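PDB 4EEI: adenylosuccinate lyase from Francisella tularensis subsp. tularensis SCHU S4, which catalyses fumarate-releasing beta-elimination, converting adenylosuccinate to AMP and probably also cleaving the succinyl-carboxamide intermediate of IMP synthesis. Local coordinates for the interface of chains A and B and the interface of chains A and C. Coordinates in Å, arbitrary orientation; residue numbers count along the deposited sequence, not the author numbering. Chains: chain A/B/C, Adenylosuccinate lyase.

Contact 1: the interface of chains A and B. Residues chain A 207-208, 215, 217-218, 221; chain B 160, 163-164.
A helix-to-helix ion-pair cluster joins chains A and B here: helix 151-173 of chain B presents its arginines to the first turn of helix 217-244 of chain A. B:Arg163 has the most surface hidden in the patch, 88 Å², and can be followed outward. B:Arg163 CB lies against its own neighbour, 3.7 Å above the guanidinium plane of B:Arg164. CG is anti to the carbonyl carbon, and the chain then bends at chi3 (-75°), which turns the tip across the A:Asp217 side chain at about a right angle. CD sits over one face of the A:Arg218 guanidinium, toward its rim. B:Arg163 NE donates to A:Asp217 OD1 at 2.9 Å, and B:Arg163 NH2 donates to A:Asp217 OD2 at 3.0 Å. Both carboxylate oxygens use their syn lone pairs, and the two planes are 14° apart, so this side-on, two-nitrogen grip is nearly flat and fixes the rotation of both groups. B:Arg163 NH2 also rests beside the proline ring, 3.6 Å from A:Pro215 CG. NH1 points the other way, toward the A:Glu207 carboxylate: B:Arg163 NH1 forms a longer salt bridge with A:Glu207 OE1, at 3.6 Å, and reaches the same oxygen through water 1.

A:Asp217 OD1 takes a second direct bond, from B:Arg164 NH1 at 2.9 Å, which comes from above the carboxylate plane; water 2 links this oxygen to B:Arg164 NH2. In the second shell, A:Arg218 binds A:Glu207 side-on, A:Arg218 NE meeting A:Glu207 OE2 at 2.7 Å, and also pairs with A:Glu208. That network holds A:Glu207 facing B:Arg163 and probably offsets the closeness of the two arginines. The acid at the start of a helix, where the dipole should favour its charged form, thus ties two subunits of the tetramer together, and the two-fold repeats the tie with chains exchanged.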
loop_
_atom_site.group_PDB
_atom_site.type_symbol
_atom_site.label_atom_id
_atom_site.label_comp_id
_atom_site.label_asym_id
_atom_site.label_seq_id
_atom_site.Cartn_x
_atom_site.Cartn_y
_atom_site.Cartn_z
ATOM N N GLU A 207 26.510 -10.791 -10.177
ATOM C CA GLU A 207 26.097 -10.098 -8.941
ATOM C C GLU A 207 27.307 -9.840 -8.045
ATOM O O GLU A 207 28.086 -10.756 -7.802
ATOM C CB GLU A 207 25.080 -10.960 -8.178
ATOM C CG GLU A 207 24.462 -10.260 -6.981
ATOM C CD GLU A 207 23.706 -9.017 -7.387
ATOM O OE1 GLU A 207 24.055 -7.914 -6.914
ATOM O OE2 GLU A 207 22.760 -9.142 -8.193
ATOM N N GLU A 208 27.475 -8.609 -7.552
ATOM C CA GLU A 208 28.668 -8.278 -6.757
ATOM C C GLU A 208 28.735 -9.106 -5.481
ATOM O O GLU A 208 29.765 -9.712 -5.173
ATOM C CB GLU A 208 28.729 -6.786 -6.410
ATOM C CG GLU A 208 29.066 -5.869 -7.576
ATOM C CD GLU A 208 27.870 -5.605 -8.475
ATOM O OE1 GLU A 208 26.726 -5.925 -8.069
ATOM O OE2 GLU A 208 28.082 -5.075 -9.588
ATOM N N PRO A 215 19.960 -10.591 -4.628
ATOM C CA PRO A 215 19.179 -9.687 -3.768
ATOM C C PRO A 215 17.958 -9.114 -4.491
ATOM O O PRO A 215 18.056 -8.733 -5.665
ATOM C CB PRO A 215 20.167 -8.555 -3.447
ATOM C CG PRO A 215 21.240 -8.654 -4.499
ATOM C CD PRO A 215 21.353 -10.127 -4.782
ATOM N N ASP A 217 16.307 -6.359 -4.394
ATOM C CA ASP A 217 16.126 -4.928 -4.644
ATOM C C ASP A 217 16.250 -4.593 -6.133
ATOM O O ASP A 217 15.792 -3.533 -6.578
ATOM C CB ASP A 217 17.083 -4.051 -3.806
ATOM C CG ASP A 217 18.555 -4.307 -4.129
ATOM O OD1 ASP A 217 19.182 -3.486 -4.843
ATOM O OD2 ASP A 217 19.094 -5.332 -3.656
ATOM N N ARG A 218 16.859 -5.489 -6.905
ATOM C CA ARG A 218 16.957 -5.252 -8.340
ATOM C C ARG A 218 15.569 -5.356 -8.973
ATOM O O ARG A 218 15.146 -4.481 -9.727
ATOM C CB ARG A 218 17.952 -6.236 -8.974
ATOM C CG ARG A 218 19.404 -5.999 -8.497
ATOM C CD ARG A 218 20.402 -6.892 -9.223
ATOM N NE ARG A 218 21.785 -6.651 -8.797
ATOM C CZ ARG A 218 22.525 -5.630 -9.218
ATOM N NH1 ARG A 218 22.014 -4.748 -10.068
ATOM N NH2 ARG A 218 23.780 -5.489 -8.797
ATOM N N LYS A 221 13.447 -2.421 -7.770
ATOM C CA LYS A 221 13.735 -1.208 -8.520
ATOM C C LYS A 221 12.967 -1.184 -9.841
ATOM O O LYS A 221 12.374 -0.164 -10.194
ATOM C CB LYS A 221 15.237 -1.062 -8.769
ATOM C CG LYS A 221 15.588 0.136 -9.661
ATOM C CD LYS A 221 17.099 0.397 -9.727
ATOM C CE LYS A 221 17.414 1.539 -10.701
ATOM N NZ LYS A 221 18.867 1.913 -10.725
ATOM N N GLU B 160 24.409 -2.893 -1.490
ATOM C CA GLU B 160 23.012 -2.547 -1.740
ATOM C C GLU B 160 22.798 -1.061 -1.475
ATOM O O GLU B 160 22.152 -0.359 -2.255
ATOM C CB GLU B 160 22.063 -3.385 -0.868
ATOM C CG GLU B 160 20.594 -2.992 -1.058
ATOM C CD GLU B 160 19.609 -3.779 -0.193
ATOM O OE1 GLU B 160 20.045 -4.563 0.690
ATOM O OE2 GLU B 160 18.381 -3.608 -0.415
ATOM N N ARG B 163 24.197 0.810 -4.326
ATOM C CA ARG B 163 23.262 0.880 -5.443
ATOM C C ARG B 163 22.302 2.039 -5.240
ATOM O O ARG B 163 22.013 2.778 -6.181
ATOM C CB ARG B 163 22.493 -0.442 -5.606
ATOM C CG ARG B 163 23.370 -1.603 -6.100
ATOM C CD ARG B 163 22.542 -2.822 -6.542
ATOM N NE ARG B 163 21.989 -3.598 -5.427
ATOM C CZ ARG B 163 22.657 -4.562 -4.797
ATOM N NH1 ARG B 163 23.907 -4.834 -5.147
ATOM N NH2 ARG B 163 22.088 -5.237 -3.803
ATOM N N ARG B 164 21.812 2.207 -4.012
ATOM C CA ARG B 164 20.888 3.294 -3.712
ATOM C C ARG B 164 21.598 4.640 -3.798
ATOM O O ARG B 164 21.016 5.635 -4.244
ATOM C CB ARG B 164 20.261 3.110 -2.320
ATOM C CG ARG B 164 19.447 1.795 -2.146
ATOM C CD ARG B 164 18.130 1.784 -2.948
ATOM N NE ARG B 164 18.361 1.568 -4.374
ATOM C CZ ARG B 164 18.566 0.379 -4.926
ATOM N NH1 ARG B 164 18.551 -0.722 -4.175
ATOM N NH2 ARG B 164 18.780 0.281 -6.232
HETATM O O HOH W 1 25.158 -7.437 -4.757
HETATM O O HOH W 2 18.825 -2.360 -7.383
#

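Contact 2: the interface of chains A and C. Residues chain A 238, 241, 275, 278, 282; chain C 296, 298, 302-304.
In this lyase 1 (fumarase/aspartase) family enzyme, a segment of chain C leading into helix 304-333 lies against helices 217-244 and 272-293 of chain A. The A:Arg241 guanidinium is tilted 31° from the indole plane of C:Trp298 and approaches it tip first. A:Arg241 NH2 stands over the face in a cation-pi contact, 3.3 Å from the centroid of the five-membered ring of C:Trp298. A bend at chi3 (56°) brings the tip over the indole, while CB packs on the outer rim at CZ3 and A:Val238 CG1 meets the ring edge in plane. A:Arg241 NH2 also forms a salt bridge with C:Asp302 OD1 at 3.2 Å, with guanidinium and carboxylate planes steeply inclined.

C:Asp302 is itself held by its own chain. Its CG occupies the crowded position between backbone N and carbonyl carbon, chi1 86°, and OD1 accepts the C:Trp298 backbone N-H on its anti lone pair. C:Asp302 OD2 accepts both the hydroxyl C:Ser304 OG, on its syn lone pair at 2.7 Å, and the backbone C:Ser304 N nearly along the C-O axis at 2.8 Å, a capping-like pattern in which OD2 takes the N-H of the first residue of helix 304-333. A:Arg282, extended from CG to NE, donates A:Arg282 NH1 to C:Ser304 OG at 2.8 Å, the acceptor lying tilted from the guanidinium plane. Its NH2 reaches water 3, which also meets C:Val296 O and C:Asp302 OD1.

A:Glu275 crosses C:Ile303 at about a right angle. A:Glu275 OE1 receives the backbone N-H of C:Ile303 N in a nearly straight bond, 2.8 Å, from well above the carboxylate plane. C:Ile303 is itself a residue of the AMP pocket, so this bond may steady part of the wall of a nucleotide site. A:Glu275 CB packs on C:Ile303 CG2.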
loop_
_atom_site.group_PDB
_atom_site.type_symbol
_atom_site.label_atom_id
_atom_site.label_comp_id
_atom_site.label_asym_id
_atom_site.label_seq_id
_atom_site.Cartn_x
_atom_site.Cartn_y
_atom_site.Cartn_z
ATOM N N VAL A 238 -7.108 9.570 -17.059
ATOM C CA VAL A 238 -8.014 10.477 -16.370
ATOM C C VAL A 238 -8.275 11.751 -17.180
ATOM O O VAL A 238 -9.417 12.213 -17.285
ATOM C CB VAL A 238 -7.499 10.786 -14.945
ATOM C CG1 VAL A 238 -8.255 11.946 -14.322
ATOM C CG2 VAL A 238 -7.646 9.544 -14.072
ATOM N N ARG A 241 -10.688 10.777 -19.877
ATOM C CA ARG A 241 -12.008 10.585 -19.278
ATOM C C ARG A 241 -12.699 11.917 -18.962
ATOM O O ARG A 241 -13.908 12.068 -19.169
ATOM C CB ARG A 241 -11.900 9.702 -18.021
ATOM C CG ARG A 241 -11.552 8.244 -18.317
ATOM C CD ARG A 241 -11.137 7.486 -17.049
ATOM N NE ARG A 241 -12.163 7.544 -16.010
ATOM C CZ ARG A 241 -11.928 7.287 -14.726
ATOM N NH1 ARG A 241 -10.706 6.947 -14.325
ATOM N NH2 ARG A 241 -12.907 7.371 -13.844
ATOM N N GLU A 275 -11.020 3.960 -18.994
ATOM C CA GLU A 275 -11.479 3.439 -17.708
ATOM C C GLU A 275 -10.828 2.087 -17.435
ATOM O O GLU A 275 -10.309 1.841 -16.339
ATOM C CB GLU A 275 -13.009 3.354 -17.657
ATOM C CG GLU A 275 -13.618 4.754 -17.557
ATOM C CD GLU A 275 -15.139 4.777 -17.584
ATOM O OE1 GLU A 275 -15.768 3.703 -17.477
ATOM O OE2 GLU A 275 -15.692 5.892 -17.705
ATOM N N THR A 278 -7.350 2.611 -16.322
ATOM C CA THR A 278 -7.253 3.094 -14.942
ATOM C C THR A 278 -7.191 1.891 -13.989
ATOM O O THR A 278 -6.373 1.844 -13.058
ATOM C CB THR A 278 -8.458 3.981 -14.588
ATOM O OG1 THR A 278 -8.484 5.120 -15.463
ATOM C CG2 THR A 278 -8.372 4.470 -13.153
ATOM N N ARG A 282 -4.109 0.581 -11.434
ATOM C CA ARG A 282 -4.240 0.234 -10.021
ATOM C C ARG A 282 -3.540 -1.079 -9.685
ATOM O O ARG A 282 -2.918 -1.207 -8.632
ATOM C CB ARG A 282 -5.716 0.161 -9.626
ATOM C CG ARG A 282 -6.400 1.517 -9.647
ATOM C CD ARG A 282 -7.874 1.436 -9.258
ATOM N NE ARG A 282 -8.503 2.742 -9.433
ATOM C CZ ARG A 282 -9.753 2.932 -9.844
ATOM N NH1 ARG A 282 -10.543 1.897 -10.099
ATOM N NH2 ARG A 282 -10.207 4.167 -9.990
ATOM N N VAL C 296 -13.627 4.670 -5.347
ATOM C CA VAL C 296 -13.767 6.057 -5.808
ATOM C C VAL C 296 -14.214 6.122 -7.268
ATOM O O VAL C 296 -13.443 6.515 -8.156
ATOM C CB VAL C 296 -12.458 6.844 -5.585
ATOM C CG1 VAL C 296 -12.689 8.344 -5.772
ATOM C CG2 VAL C 296 -11.938 6.560 -4.178
ATOM N N TRP C 298 -16.627 7.515 -10.426
ATOM C CA TRP C 298 -17.171 8.789 -10.851
ATOM C C TRP C 298 -18.666 8.755 -10.978
ATOM O O TRP C 298 -19.230 7.881 -11.666
ATOM C CB TRP C 298 -16.558 9.207 -12.180
ATOM C CG TRP C 298 -15.110 9.610 -12.078
ATOM C CD1 TRP C 298 -14.257 9.454 -10.991
ATOM C CD2 TRP C 298 -14.293 10.256 -13.112
ATOM N NE1 TRP C 298 -13.010 9.943 -11.275
ATOM C CE2 TRP C 298 -12.963 10.437 -12.529
ATOM C CE3 TRP C 298 -14.523 10.684 -14.409
ATOM C CZ2 TRP C 298 -11.930 11.024 -13.233
ATOM C CZ3 TRP C 298 -13.471 11.275 -15.109
ATOM C CH2 TRP C 298 -12.208 11.439 -14.533
ATOM N N ASP C 302 -18.295 4.229 -12.985
ATOM C CA ASP C 302 -17.299 4.175 -14.036
ATOM C C ASP C 302 -16.623 2.817 -13.940
ATOM O O ASP C 302 -16.750 2.144 -12.920
ATOM C CB ASP C 302 -16.281 5.307 -13.891
ATOM C CG ASP C 302 -15.133 4.950 -12.966
ATOM O OD1 ASP C 302 -14.906 5.691 -11.989
ATOM O OD2 ASP C 302 -14.459 3.931 -13.217
ATOM N N ILE C 303 -16.265 2.279 -15.098
ATOM C CA ILE C 303 -15.972 0.851 -15.127
ATOM C C ILE C 303 -14.524 0.473 -14.812
ATOM O O ILE C 303 -14.116 -0.659 -15.050
ATOM C CB ILE C 303 -16.394 0.220 -16.470
ATOM C CG1 ILE C 303 -16.743 -1.257 -16.279
ATOM C CG2 ILE C 303 -15.301 0.392 -17.513
ATOM C CD1 ILE C 303 -17.979 -1.693 -17.032
ATOM N N SER C 304 -13.753 1.408 -14.264
ATOM C CA SER C 304 -12.345 1.128 -13.953
ATOM C C SER C 304 -12.174 -0.040 -12.977
ATOM O O SER C 304 -11.186 -0.784 -13.040
ATOM C CB SER C 304 -11.668 2.375 -13.380
ATOM O OG SER C 304 -12.267 2.760 -12.155
HETATM O O HOH W 3 -12.568 5.738 -10.740
#

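Contact 1 and contact 2 have centres about 35 Å apart, and chain A enters both through the same element, helix 217-244: residues near its start serve contact 1, whereas A:Val238 and A:Arg241 near its end serve contact 2. One long helix therefore bridges two different partners, B and C, in the four-chain assembly. Contact 2 also draws on helix 272-293 of chain A, and its chain C segment carries a residue of the AMP pocket, so subunit association there could help shape the active site. None of the residues of contact 1 belongs to the AMP pocket, and this contact appears chiefly to hold subunits together.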